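Side-chain contacts in designed helical repeat protein (Synthetic construct, PDB 5CWF), which has no known biological function but was designed de novo as a compact array of packed alpha-helices: residues 69-72 and 73-76; 11-14 and 15-19; 80-83 and 84-87; 158-161 and 162-166; 90-93 and 94-97. All coordinates share one frame; numbering follows the deposited sequence.

Contact 1 of 5, residues 69-72 and 73-76; sequences DDEV and AREI. With CA (calcium ion), chain H.
Glu71 and Arg74, three residues apart on the first turn of helix 70-89, run side by side and join at their ends in a salt bridge. Arg74 NH1 donates to Glu71 OE2 at 2.9 Å, with a moderately bent N-H...O angle of 151°. The oxygen uses its syn lone pair and lies in the guanidinium plane, while the carboxylate itself stands almost perpendicular to that plane, 87° away. A bend at chi3 of Arg74 (87°) turns the guanidinium toward Glu71; OE2 also lies 3.4 Å from Arg74 CD. Glu26 is a second acidic partner of NH1.

Asp70 turns from this pair to a calcium ion, which its OD2 binds at 2.2 Å; two waters also bind it, and Asp24 is a further ligand. Behind these groups the helix begins at the N-cap Asp69, whose carbonyl O takes the Ala73 N-H at 2.8 Å. The bond from Ile76 N to Val72 O (3.1 Å) continues the turn, and the side chains of Val72 and Ile76 both pack on Ala118 of helix 115-134. Glu75 leaves the turn to pair with Arg119 and Arg123.

The acidic first turn would suit the positive end of the helix dipole; calcium and arginine probably offset much of its remaining charge.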
loop_
_atom_site.group_PDB
_atom_site.type_symbol
_atom_site.label_atom_id
_atom_site.label_comp_id
_atom_site.label_asym_id
_atom_site.label_seq_id
_atom_site.Cartn_x
_atom_site.Cartn_y
_atom_site.Cartn_z
ATOM N N ASP A 69 -12.174 0.851 10.405
ATOM C CA ASP A 69 -12.919 2.107 10.404
ATOM C C ASP A 69 -12.859 2.779 9.031
ATOM O O ASP A 69 -11.878 2.602 8.309
ATOM C CB ASP A 69 -12.335 3.033 11.466
ATOM C CG ASP A 69 -13.057 4.354 11.556
ATOM O OD1 ASP A 69 -14.301 4.358 11.546
ATOM O OD2 ASP A 69 -12.366 5.395 11.629
ATOM N N ASP A 70 -13.894 3.543 8.677
ATOM C CA ASP A 70 -13.937 4.216 7.361
ATOM C C ASP A 70 -12.697 5.027 7.102
ATOM O O ASP A 70 -12.090 4.965 6.017
ATOM C CB ASP A 70 -15.119 5.193 7.274
ATOM C CG ASP A 70 -16.453 4.519 7.244
ATOM O OD1 ASP A 70 -16.525 3.285 7.041
ATOM O OD2 ASP A 70 -17.441 5.252 7.442
ATOM N N GLU A 71 -12.288 5.780 8.113
ATOM C CA GLU A 71 -11.176 6.700 7.906
ATOM C C GLU A 71 -9.846 5.949 7.816
ATOM O O GLU A 71 -8.944 6.365 7.088
ATOM C CB GLU A 71 -11.180 7.782 8.977
ATOM C CG GLU A 71 -12.335 8.773 8.779
ATOM C CD GLU A 71 -12.217 9.564 7.463
ATOM O OE1 GLU A 71 -11.153 10.205 7.251
ATOM O OE2 GLU A 71 -13.173 9.514 6.639
ATOM N N VAL A 72 -9.724 4.814 8.482
ATOM C CA VAL A 72 -8.516 3.990 8.345
ATOM C C VAL A 72 -8.498 3.289 6.981
ATOM O O VAL A 72 -7.437 3.127 6.352
ATOM C CB VAL A 72 -8.420 2.969 9.474
ATOM C CG1 VAL A 72 -7.202 2.057 9.289
ATOM C CG2 VAL A 72 -8.320 3.700 10.804
ATOM N N ALA A 73 -9.672 2.854 6.540
ATOM C CA ALA A 73 -9.835 2.217 5.248
ATOM C C ALA A 73 -9.376 3.173 4.151
ATOM O O ALA A 73 -8.755 2.755 3.189
ATOM C CB ALA A 73 -11.280 1.799 5.025
ATOM N N ARG A 74 -9.702 4.450 4.299
ATOM C CA ARG A 74 -9.269 5.452 3.327
ATOM C C ARG A 74 -7.753 5.552 3.261
ATOM O O ARG A 74 -7.187 5.716 2.184
ATOM C CB ARG A 74 -9.828 6.833 3.664
ATOM C CG ARG A 74 -11.189 7.093 3.190
ATOM C CD ARG A 74 -11.677 8.433 3.750
ATOM N NE ARG A 74 -11.308 9.571 2.919
ATOM C CZ ARG A 74 -11.729 10.807 3.161
ATOM N NH1 ARG A 74 -12.488 11.021 4.213
ATOM N NH2 ARG A 74 -11.411 11.809 2.345
ATOM N N GLU A 75 -7.092 5.474 4.408
ATOM C CA GLU A 75 -5.631 5.588 4.439
ATOM C C GLU A 75 -4.942 4.403 3.797
ATOM O O GLU A 75 -3.936 4.578 3.127
ATOM C CB GLU A 75 -5.124 5.794 5.862
ATOM C CG GLU A 75 -5.745 7.040 6.503
ATOM C CD GLU A 75 -4.817 7.763 7.444
ATOM O OE1 GLU A 75 -3.653 8.010 7.072
ATOM O OE2 GLU A 75 -5.259 8.084 8.565
ATOM N N ILE A 76 -5.464 3.198 4.008
ATOM C CA ILE A 76 -4.894 2.023 3.372
ATOM C C ILE A 76 -5.114 2.113 1.863
ATOM O O ILE A 76 -4.200 1.833 1.088
ATOM C CB ILE A 76 -5.477 0.717 3.958
ATOM C CG1 ILE A 76 -4.891 0.489 5.351
ATOM C CG2 ILE A 76 -5.120 -0.482 3.098
ATOM C CD1 ILE A 76 -5.648 -0.548 6.190
HETATM CA CA CA H . -19.496 4.365 7.359
HETATM O O HOH W 1 -21.938 4.201 7.113
HETATM O O HOH W 2 -20.028 6.431 8.218
#

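Contact 2 of 5, residues 11-14 and 15-19; sequences ALKK and AVELA
Lys13 and Glu17, one turn apart on helix 3-21, meet because their torsions send the two chains to the same place. In Lys13, CG lies opposite the backbone N (chi1 -172°) and the chain stays extended until chi4, where a turn of -83° brings NZ round toward Glu17. In Glu17, CG is instead opposite the carbonyl carbon (chi1 -70°), and the chain reaches back over the preceding turn.

The two side chains cross obliquely. Lys13 NZ donates to Glu17 OE2 at 3.1 Å, approaching nearly in line with the C-O bond rather than from one of its flanks. The aliphatic stem takes part as well, for Lys13 CG sits 3.4 Å from the same OE2. Glu17 CD lies 3.2 Å from Lys13 O, so the carboxylate is laid close over the carbonyl that already accepts Glu17 N at 3.2 Å. Lys14 leads elsewhere: its NZ remains 6.2 Å from Glu17 OE1, no more than a distant opposite charge.

Beneath the charged pair, regular i to i+4 bonds carry the helix, including Val16 N to Leu12 O at 3.0 Å. Val16 CG2 touches that carbonyl oxygen at 3.3 Å. Leu12 and Val16 both face Ile31 of helix 25-44, and Leu12 also packs on Ala58, Val61 and Leu62 of helix 48-67.

With both partners exposed, water should screen the Lys13-Glu17 attraction, and the pair probably contributes only modestly to helix stability.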
loop_
_atom_site.group_PDB
_atom_site.type_symbol
_atom_site.label_atom_id
_atom_site.label_comp_id
_atom_site.label_asym_id
_atom_site.label_seq_id
_atom_site.Cartn_x
_atom_site.Cartn_y
_atom_site.Cartn_z
ATOM N N ALA A 11 -14.266 -8.394 -6.268
ATOM C CA ALA A 11 -14.604 -8.160 -4.861
ATOM C C ALA A 11 -14.426 -6.678 -4.508
ATOM O O ALA A 11 -15.177 -6.120 -3.691
ATOM C CB ALA A 11 -13.755 -9.026 -3.953
ATOM N N LEU A 12 -13.406 -6.055 -5.094
ATOM C CA LEU A 12 -13.187 -4.624 -4.908
ATOM C C LEU A 12 -14.346 -3.831 -5.479
ATOM O O LEU A 12 -14.775 -2.860 -4.876
ATOM C CB LEU A 12 -11.886 -4.179 -5.559
ATOM C CG LEU A 12 -10.659 -4.539 -4.723
ATOM C CD1 LEU A 12 -9.394 -4.394 -5.583
ATOM C CD2 LEU A 12 -10.584 -3.672 -3.485
ATOM N N LYS A 13 -14.830 -4.234 -6.649
ATOM C CA LYS A 13 -15.980 -3.568 -7.255
ATOM C C LYS A 13 -17.203 -3.694 -6.331
ATOM O O LYS A 13 -17.994 -2.756 -6.197
ATOM C CB LYS A 13 -16.258 -4.157 -8.634
ATOM C CG LYS A 13 -17.301 -3.417 -9.438
ATOM C CD LYS A 13 -17.411 -3.990 -10.843
ATOM C CE LYS A 13 -18.368 -3.197 -11.711
ATOM N NZ LYS A 13 -19.789 -3.595 -11.499
ATOM N N LYS A 14 -17.347 -4.839 -5.680
ATOM C CA LYS A 14 -18.420 -5.020 -4.702
ATOM C C LYS A 14 -18.214 -4.159 -3.467
ATOM O O LYS A 14 -19.182 -3.666 -2.875
ATOM C CB LYS A 14 -18.530 -6.485 -4.263
ATOM C CG LYS A 14 -19.743 -7.229 -4.792
ATOM C CD LYS A 14 -19.518 -7.807 -6.166
ATOM C CE LYS A 14 -20.479 -8.957 -6.431
ATOM N NZ LYS A 14 -20.030 -9.798 -7.570
ATOM N N ALA A 15 -16.963 -4.003 -3.052
ATOM C CA ALA A 15 -16.648 -3.173 -1.895
ATOM C C ALA A 15 -16.974 -1.698 -2.149
ATOM O O ALA A 15 -17.393 -0.976 -1.237
ATOM C CB ALA A 15 -15.177 -3.326 -1.520
ATOM N N VAL A 16 -16.770 -1.255 -3.381
ATOM C CA VAL A 16 -17.072 0.120 -3.750
ATOM C C VAL A 16 -18.578 0.324 -3.681
ATOM O O VAL A 16 -19.059 1.320 -3.166
ATOM C CB VAL A 16 -16.543 0.446 -5.167
ATOM C CG1 VAL A 16 -17.089 1.803 -5.696
ATOM C CG2 VAL A 16 -15.001 0.457 -5.183
ATOM N N GLU A 17 -19.316 -0.630 -4.228
ATOM C CA GLU A 17 -20.769 -0.539 -4.248
ATOM C C GLU A 17 -21.351 -0.561 -2.836
ATOM O O GLU A 17 -22.305 0.168 -2.528
ATOM C CB GLU A 17 -21.308 -1.664 -5.119
ATOM C CG GLU A 17 -20.978 -1.420 -6.599
ATOM C CD GLU A 17 -20.908 -2.684 -7.447
ATOM O OE1 GLU A 17 -21.215 -3.785 -6.938
ATOM O OE2 GLU A 17 -20.538 -2.565 -8.640
ATOM N N LEU A 18 -20.776 -1.386 -1.972
ATOM C CA LEU A 18 -21.194 -1.441 -0.584
ATOM C C LEU A 18 -20.877 -0.138 0.136
ATOM O O LEU A 18 -21.664 0.344 0.931
ATOM C CB LEU A 18 -20.516 -2.608 0.127
ATOM C CG LEU A 18 -20.870 -2.759 1.605
ATOM C CD1 LEU A 18 -22.380 -2.889 1.800
ATOM C CD2 LEU A 18 -20.156 -3.970 2.196
ATOM N N ALA A 19 -19.693 0.411 -0.112
ATOM C CA ALA A 19 -19.345 1.704 0.464
ATOM C C ALA A 19 -20.357 2.762 0.034
ATOM O O ALA A 19 -20.787 3.602 0.851
ATOM C CB ALA A 19 -17.920 2.122 0.035
#

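Contact 3 of 5, residues 80-83 and 84-87; sequences AAEI and VEAL
Glu82 and Glu85 bring their carboxylates together on one face of helix 70-89, with OE1 of Glu82 just 3.2 Å from OE1 of Glu85. Two arginines gather round the pair: Arg133 NH1 makes salt bridges to both OE1 atoms, whereas Arg33 reaches Glu82 OE2 and Glu85 OE2 through its two terminal nitrogens. These positive groups, with the calcium site to which both glutamates belong, probably make the close approach of like charges tolerable.

The side chains point the same way but are shaped differently. Glu82 bends at chi2 (-59°), while Glu85 stays extended beyond CG (chi2 -177°), and so the two carboxylates, three residues apart in sequence, arrive side by side. Their planes stand 75° apart, so the two groups are not stacked. Glu85 CG also lies 3.4 Å from Ala81 O, the carbonyl that accepts Glu85 N at 2.9 Å.

Apolar residues line the other sides of these two turns. Val84 CG2 rests 3.3 Å from Ala80 O, and Val84 itself packs on Leu57 and Ala41. Ile83 meets Leu57, Met99, Leu102 and Val129, while Ala86 offers a small surface to Met99 and Val129.

This is an amphipathic central helix of an alpha-helical repeat array: four neighbouring helices, 25-44, 48-67, 93-111 and 115-134, cover its apolar sides, and a charged edge carries the arginine bridges and the calcium site.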
loop_
_atom_site.group_PDB
_atom_site.type_symbol
_atom_site.label_atom_id
_atom_site.label_comp_id
_atom_site.label_asym_id
_atom_site.label_seq_id
_atom_site.Cartn_x
_atom_site.Cartn_y
_atom_site.Cartn_z
ATOM N N ALA A 80 -2.148 2.299 -0.885
ATOM C CA ALA A 80 -2.082 1.364 -1.998
ATOM C C ALA A 80 -1.959 2.098 -3.331
ATOM O O ALA A 80 -1.092 1.775 -4.143
ATOM C CB ALA A 80 -3.300 0.459 -2.010
ATOM N N ALA A 81 -2.816 3.088 -3.555
ATOM C CA ALA A 81 -2.797 3.836 -4.809
ATOM C C ALA A 81 -1.451 4.550 -4.999
ATOM O O ALA A 81 -0.916 4.590 -6.116
ATOM C CB ALA A 81 -3.947 4.826 -4.870
ATOM N N GLU A 82 -0.892 5.109 -3.929
ATOM C CA GLU A 82 0.373 5.834 -4.063
ATOM C C GLU A 82 1.540 4.858 -4.303
ATOM O O GLU A 82 2.494 5.199 -5.011
ATOM C CB GLU A 82 0.618 6.692 -2.829
ATOM C CG GLU A 82 -0.402 7.845 -2.674
ATOM C CD GLU A 82 -0.439 8.825 -3.851
ATOM O OE1 GLU A 82 0.625 9.357 -4.238
ATOM O OE2 GLU A 82 -1.541 9.042 -4.419
ATOM N N ILE A 83 1.469 3.662 -3.717
ATOM C CA ILE A 83 2.461 2.614 -3.977
ATOM C C ILE A 83 2.452 2.254 -5.458
ATOM O O ILE A 83 3.511 2.116 -6.092
ATOM C CB ILE A 83 2.180 1.354 -3.120
ATOM C CG1 ILE A 83 2.553 1.593 -1.665
ATOM C CG2 ILE A 83 2.954 0.158 -3.619
ATOM C CD1 ILE A 83 2.039 0.515 -0.707
ATOM N N VAL A 84 1.255 2.099 -6.021
ATOM C CA VAL A 84 1.157 1.763 -7.440
ATOM C C VAL A 84 1.676 2.915 -8.288
ATOM O O VAL A 84 2.388 2.669 -9.261
ATOM C CB VAL A 84 -0.283 1.390 -7.870
ATOM C CG1 VAL A 84 -0.300 0.957 -9.349
ATOM C CG2 VAL A 84 -0.799 0.237 -7.031
ATOM N N GLU A 85 1.322 4.160 -7.948
ATOM C CA GLU A 85 1.838 5.312 -8.699
ATOM C C GLU A 85 3.377 5.344 -8.721
ATOM O O GLU A 85 3.991 5.648 -9.755
ATOM C CB GLU A 85 1.294 6.621 -8.118
ATOM C CG GLU A 85 -0.164 6.886 -8.485
ATOM C CD GLU A 85 -0.688 8.217 -7.958
ATOM O OE1 GLU A 85 0.094 9.001 -7.373
ATOM O OE2 GLU A 85 -1.889 8.502 -8.173
ATOM N N ALA A 86 3.995 5.041 -7.585
ATOM C CA ALA A 86 5.452 5.029 -7.467
ATOM C C ALA A 86 6.072 3.934 -8.325
ATOM O O ALA A 86 7.115 4.131 -8.975
ATOM C CB ALA A 86 5.851 4.836 -6.013
ATOM N N LEU A 87 5.427 2.776 -8.339
ATOM C CA LEU A 87 5.923 1.675 -9.145
ATOM C C LEU A 87 5.767 1.935 -10.625
ATOM O O LEU A 87 6.582 1.486 -11.438
ATOM C CB LEU A 87 5.205 0.374 -8.794
ATOM C CG LEU A 87 5.862 -0.579 -7.827
ATOM C CD1 LEU A 87 5.005 -1.825 -7.721
ATOM C CD2 LEU A 87 7.296 -0.969 -8.233
#

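Contact 4 of 5, residues 158-161 and 162-166; sequences NDDE and TAREI. With CA (calcium ion), chain J.
Asp159 and Thr162 cross at a slant at the start of helix 160-176, the carboxylate facing both the backbone and the hydroxyl of the threonine. Thr162 N donates to Asp159 OD1 at 3.0 Å, arriving from above the carboxylate plane, 60° out of it. Thr162 OG1 donates to OD2; the very short 2.5 Å between them makes the exact length doubtful.

Asp160 and Glu161 instead run alongside Arg164, their carboxylates nearly perpendicular to its guanidinium. Asp160 CG occupies the crowded position between backbone N and carbonyl carbon (chi1 52°), which leaves OD1 for a calcium ion at 2.4 Å and turns OD2 toward Arg164. That salt bridge is weak, with NH1 3.5 Å from OD2. Glu161, bent at chi2 (83°), grips the same calcium with both OE1 and OE2, each at 2.6 Å, and its CG lies 3.6 Å from Arg164 NH2. The guanidinium folds back over the turn, with Asp160 O 4.0 Å above its plane and over its centre. Water 3, also on the calcium, donates to Asn158 O.

Asn158, with positive phi, is the C-prime residue of the Schellman motif ending helix 138-156, and Asp159 follows at once as N-cap. The tight link between two consecutive helices of the repeat array thus joins a Schellman end directly to a side-chain-capped start that also carries a calcium site.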
loop_
_atom_site.group_PDB
_atom_site.type_symbol
_atom_site.label_atom_id
_atom_site.label_comp_id
_atom_site.label_asym_id
_atom_site.label_seq_id
_atom_site.Cartn_x
_atom_site.Cartn_y
_atom_site.Cartn_z
ATOM N N ASN A 158 2.322 -6.052 15.523
ATOM C CA ASN A 158 1.209 -5.167 15.879
ATOM C C ASN A 158 1.712 -3.961 16.680
ATOM O O ASN A 158 1.220 -3.662 17.752
ATOM C CB ASN A 158 0.122 -5.933 16.651
ATOM C CG ASN A 158 -1.277 -5.383 16.382
ATOM O OD1 ASN A 158 -1.665 -5.146 15.227
ATOM N ND2 ASN A 158 -2.031 -5.156 17.445
ATOM N N ASP A 159 2.752 -3.317 16.161
ATOM C CA ASP A 159 3.519 -2.319 16.907
ATOM C C ASP A 159 3.355 -0.924 16.287
ATOM O O ASP A 159 4.121 -0.542 15.392
ATOM C CB ASP A 159 4.986 -2.754 16.946
ATOM C CG ASP A 159 5.864 -1.839 17.776
ATOM O OD1 ASP A 159 5.399 -0.773 18.230
ATOM O OD2 ASP A 159 7.042 -2.205 17.972
ATOM N N ASP A 160 2.354 -0.183 16.756
ATOM C CA ASP A 160 2.031 1.125 16.170
ATOM C C ASP A 160 3.085 2.170 16.528
ATOM O O ASP A 160 3.368 3.062 15.736
ATOM C CB ASP A 160 0.627 1.616 16.613
ATOM C CG ASP A 160 0.402 1.596 18.142
ATOM O OD1 ASP A 160 0.656 0.567 18.796
ATOM O OD2 ASP A 160 -0.075 2.612 18.694
ATOM N N GLU A 161 3.691 2.043 17.706
ATOM C CA GLU A 161 4.709 2.995 18.134
ATOM C C GLU A 161 5.932 2.922 17.203
ATOM O O GLU A 161 6.476 3.942 16.759
ATOM C CB GLU A 161 5.094 2.739 19.605
ATOM C CG GLU A 161 3.989 3.108 20.627
ATOM C CD GLU A 161 2.919 2.019 20.844
ATOM O OE1 GLU A 161 3.124 0.865 20.395
ATOM O OE2 GLU A 161 1.876 2.317 21.495
ATOM N N THR A 162 6.360 1.709 16.889
ATOM C CA THR A 162 7.500 1.528 15.992
ATOM C C THR A 162 7.154 1.981 14.569
ATOM O O THR A 162 7.978 2.581 13.889
ATOM C CB THR A 162 7.968 0.058 16.015
ATOM O OG1 THR A 162 8.407 -0.258 17.339
ATOM C CG2 THR A 162 9.114 -0.179 15.048
ATOM N N ALA A 163 5.923 1.739 14.134
ATOM C CA ALA A 163 5.518 2.226 12.811
ATOM C C ALA A 163 5.682 3.754 12.715
ATOM O O ALA A 163 6.229 4.277 11.732
ATOM C CB ALA A 163 4.088 1.821 12.520
ATOM N N ARG A 164 5.256 4.470 13.749
ATOM C CA ARG A 164 5.364 5.930 13.737
ATOM C C ARG A 164 6.822 6.383 13.691
ATOM O O ARG A 164 7.147 7.356 13.026
ATOM C CB ARG A 164 4.644 6.545 14.949
ATOM C CG ARG A 164 3.121 6.558 14.785
ATOM C CD ARG A 164 2.415 7.397 15.883
ATOM N NE ARG A 164 2.513 6.814 17.211
ATOM C CZ ARG A 164 1.617 6.002 17.772
ATOM N NH1 ARG A 164 0.476 5.688 17.170
ATOM N NH2 ARG A 164 1.854 5.537 18.975
ATOM N N GLU A 165 7.701 5.680 14.401
ATOM C CA GLU A 165 9.125 6.012 14.369
ATOM C C GLU A 165 9.720 5.822 12.981
ATOM O O GLU A 165 10.538 6.630 12.530
ATOM C CB GLU A 165 9.903 5.176 15.386
ATOM C CG GLU A 165 11.397 5.429 15.342
ATOM C CD GLU A 165 11.740 6.900 15.524
ATOM O OE1 GLU A 165 11.113 7.565 16.380
ATOM O OE2 GLU A 165 12.624 7.393 14.792
ATOM N N ILE A 166 9.323 4.756 12.298
ATOM C CA ILE A 166 9.845 4.518 10.949
ATOM C C ILE A 166 9.358 5.633 10.019
ATOM O O ILE A 166 10.099 6.093 9.175
ATOM C CB ILE A 166 9.425 3.146 10.396
ATOM C CG1 ILE A 166 10.059 2.011 11.209
ATOM C CG2 ILE A 166 9.837 2.995 8.938
ATOM C CD1 ILE A 166 9.330 0.691 11.061
HETATM CA CA CA J . 0.762 -0.022 21.080
HETATM O O HOH W 3 1.807 -1.974 20.259
#

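Contact 5 of 5, residues 90-93 and 94-97; sequences NNSD and EMAK
Ser92 OG accepts the backbone N-H of Met95 at 3.1 Å with a nearly straight N-H...O angle of 160°, the capping bond that opens helix 93-111. The hydroxyl can reach it because OG sits between the backbone N and the carbonyl carbon (chi1 65°), tucked back over the first turn. Met95 closes in around the same oxygen, its CG 3.2 Å from OG.

The backbone N of Ser92 is satisfied in turn by Asn90 OD1 at 3.0 Å, tilted out of the amide's carbonyl plane. This bond closes an Asx turn and fixes the loop just before the cap. The Asn90 amide also serves as a surface for Met95, crossing it at about a right angle with CG to CG at 3.7 Å. Asn90 O lies 3.3 Å from Met95 CB. The other end of the amide, ND2, makes a weak bond to Asn136 OD1, and Asn91 OD1 accepts a weak one from Asn45 ND2, so both loop asparagines reach equivalent loops nearby.

Further along, Ser92 O takes Ala96 N at 3.0 Å and Asp93 O takes Lys97 N at 3.1 Å. Lys97 CG brushes past Asp93 O, and its bent chain carries NZ to Glu94 OE2 at 2.6 Å, a salt bridge on the syn side of the carboxylate.

The first-turn N-H of Met95 and that of Ser92 are thus answered by side chains, which should hold the connection firmly, while Asp93 and Glu94 place negative charge where the helix dipole probably favours it.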
loop_
_atom_site.group_PDB
_atom_site.type_symbol
_atom_site.label_atom_id
_atom_site.label_comp_id
_atom_site.label_asym_id
_atom_site.label_seq_id
_atom_site.Cartn_x
_atom_site.Cartn_y
_atom_site.Cartn_z
ATOM N N ASN A 90 8.783 3.928 -11.551
ATOM C CA ASN A 90 10.046 3.188 -11.571
ATOM C C ASN A 90 9.823 1.818 -10.964
ATOM O O ASN A 90 9.554 1.741 -9.766
ATOM C CB ASN A 90 11.117 3.979 -10.796
ATOM C CG ASN A 90 12.468 3.263 -10.709
ATOM O OD1 ASN A 90 12.640 2.149 -11.199
ATOM N ND2 ASN A 90 13.447 3.936 -10.102
ATOM N N ASN A 91 9.912 0.748 -11.768
ATOM C CA ASN A 91 9.735 -0.613 -11.221
ATOM C C ASN A 91 11.006 -1.421 -11.399
ATOM O O ASN A 91 10.970 -2.595 -11.773
ATOM C CB ASN A 91 8.506 -1.362 -11.822
ATOM C CG ASN A 91 8.685 -1.815 -13.281
ATOM O OD1 ASN A 91 8.675 -3.019 -13.587
ATOM N ND2 ASN A 91 8.789 -0.868 -14.173
ATOM N N SER A 92 12.135 -0.782 -11.091
ATOM C CA SER A 92 13.415 -1.483 -10.988
ATOM C C SER A 92 13.282 -2.630 -9.999
ATOM O O SER A 92 12.346 -2.657 -9.217
ATOM C CB SER A 92 14.513 -0.526 -10.529
ATOM O OG SER A 92 14.231 -0.074 -9.211
ATOM N N ASP A 93 14.204 -3.587 -10.025
ATOM C CA ASP A 93 14.088 -4.726 -9.113
ATOM C C ASP A 93 14.140 -4.266 -7.641
ATOM O O ASP A 93 13.431 -4.807 -6.784
ATOM C CB ASP A 93 15.177 -5.760 -9.424
ATOM C CG ASP A 93 14.842 -6.621 -10.648
ATOM O OD1 ASP A 93 14.033 -6.192 -11.509
ATOM O OD2 ASP A 93 15.386 -7.739 -10.753
ATOM N N GLU A 94 14.939 -3.242 -7.357
ATOM C CA GLU A 94 15.003 -2.678 -6.008
ATOM C C GLU A 94 13.694 -1.982 -5.601
ATOM O O GLU A 94 13.227 -2.160 -4.497
ATOM C CB GLU A 94 16.186 -1.710 -5.904
ATOM C CG GLU A 94 17.524 -2.424 -6.054
ATOM C CD GLU A 94 17.663 -3.616 -5.115
ATOM O OE1 GLU A 94 17.460 -3.460 -3.889
ATOM O OE2 GLU A 94 17.914 -4.728 -5.619
ATOM N N MET A 95 13.096 -1.208 -6.501
ATOM C CA MET A 95 11.821 -0.557 -6.210
ATOM C C MET A 95 10.734 -1.576 -5.943
ATOM O O MET A 95 9.907 -1.381 -5.057
ATOM C CB MET A 95 11.405 0.367 -7.357
ATOM C CG MET A 95 12.209 1.646 -7.390
ATOM S SD MET A 95 11.784 2.799 -6.072
ATOM C CE MET A 95 10.188 3.393 -6.628
ATOM N N ALA A 96 10.727 -2.661 -6.712
ATOM C CA ALA A 96 9.708 -3.689 -6.519
ATOM C C ALA A 96 9.877 -4.351 -5.162
ATOM O O ALA A 96 8.896 -4.671 -4.512
ATOM C CB ALA A 96 9.754 -4.737 -7.622
ATOM N N LYS A 97 11.114 -4.530 -4.714
ATOM C CA LYS A 97 11.338 -5.129 -3.400
ATOM C C LYS A 97 10.792 -4.249 -2.286
ATOM O O LYS A 97 10.204 -4.749 -1.337
ATOM C CB LYS A 97 12.822 -5.409 -3.171
ATOM C CG LYS A 97 13.319 -6.608 -3.982
ATOM C CD LYS A 97 14.706 -7.073 -3.577
ATOM C CE LYS A 97 15.766 -6.022 -3.773
ATOM N NZ LYS A 97 17.090 -6.664 -4.103
#

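How the contacts relate
Contact 3 is the buried one; contacts 1, 2, 4 and 5 are partly buried. Contacts 1 and 3 lie on the same helix, 70-89, with adjoining segments and centres 17 Å apart, contact 1 at the helix start. Contacts 3 and 5 touch through Leu87 CD2 and Ala96 CA at 4.0 Å, where helix 70-89 meets helix 93-111. The close glutamates of contact 3 are held by arginines, whereas contact 2, inside helix 3-21, has a plain exposed Lys-Glu bridge. Contacts 1, 4 and 5 are helix starts, though a side-chain cap occurs only in 4 and 5. Calcium binds Asp70 in 1, Asp160 and Glu161 in 4, and two glutamates one turn apart in 3.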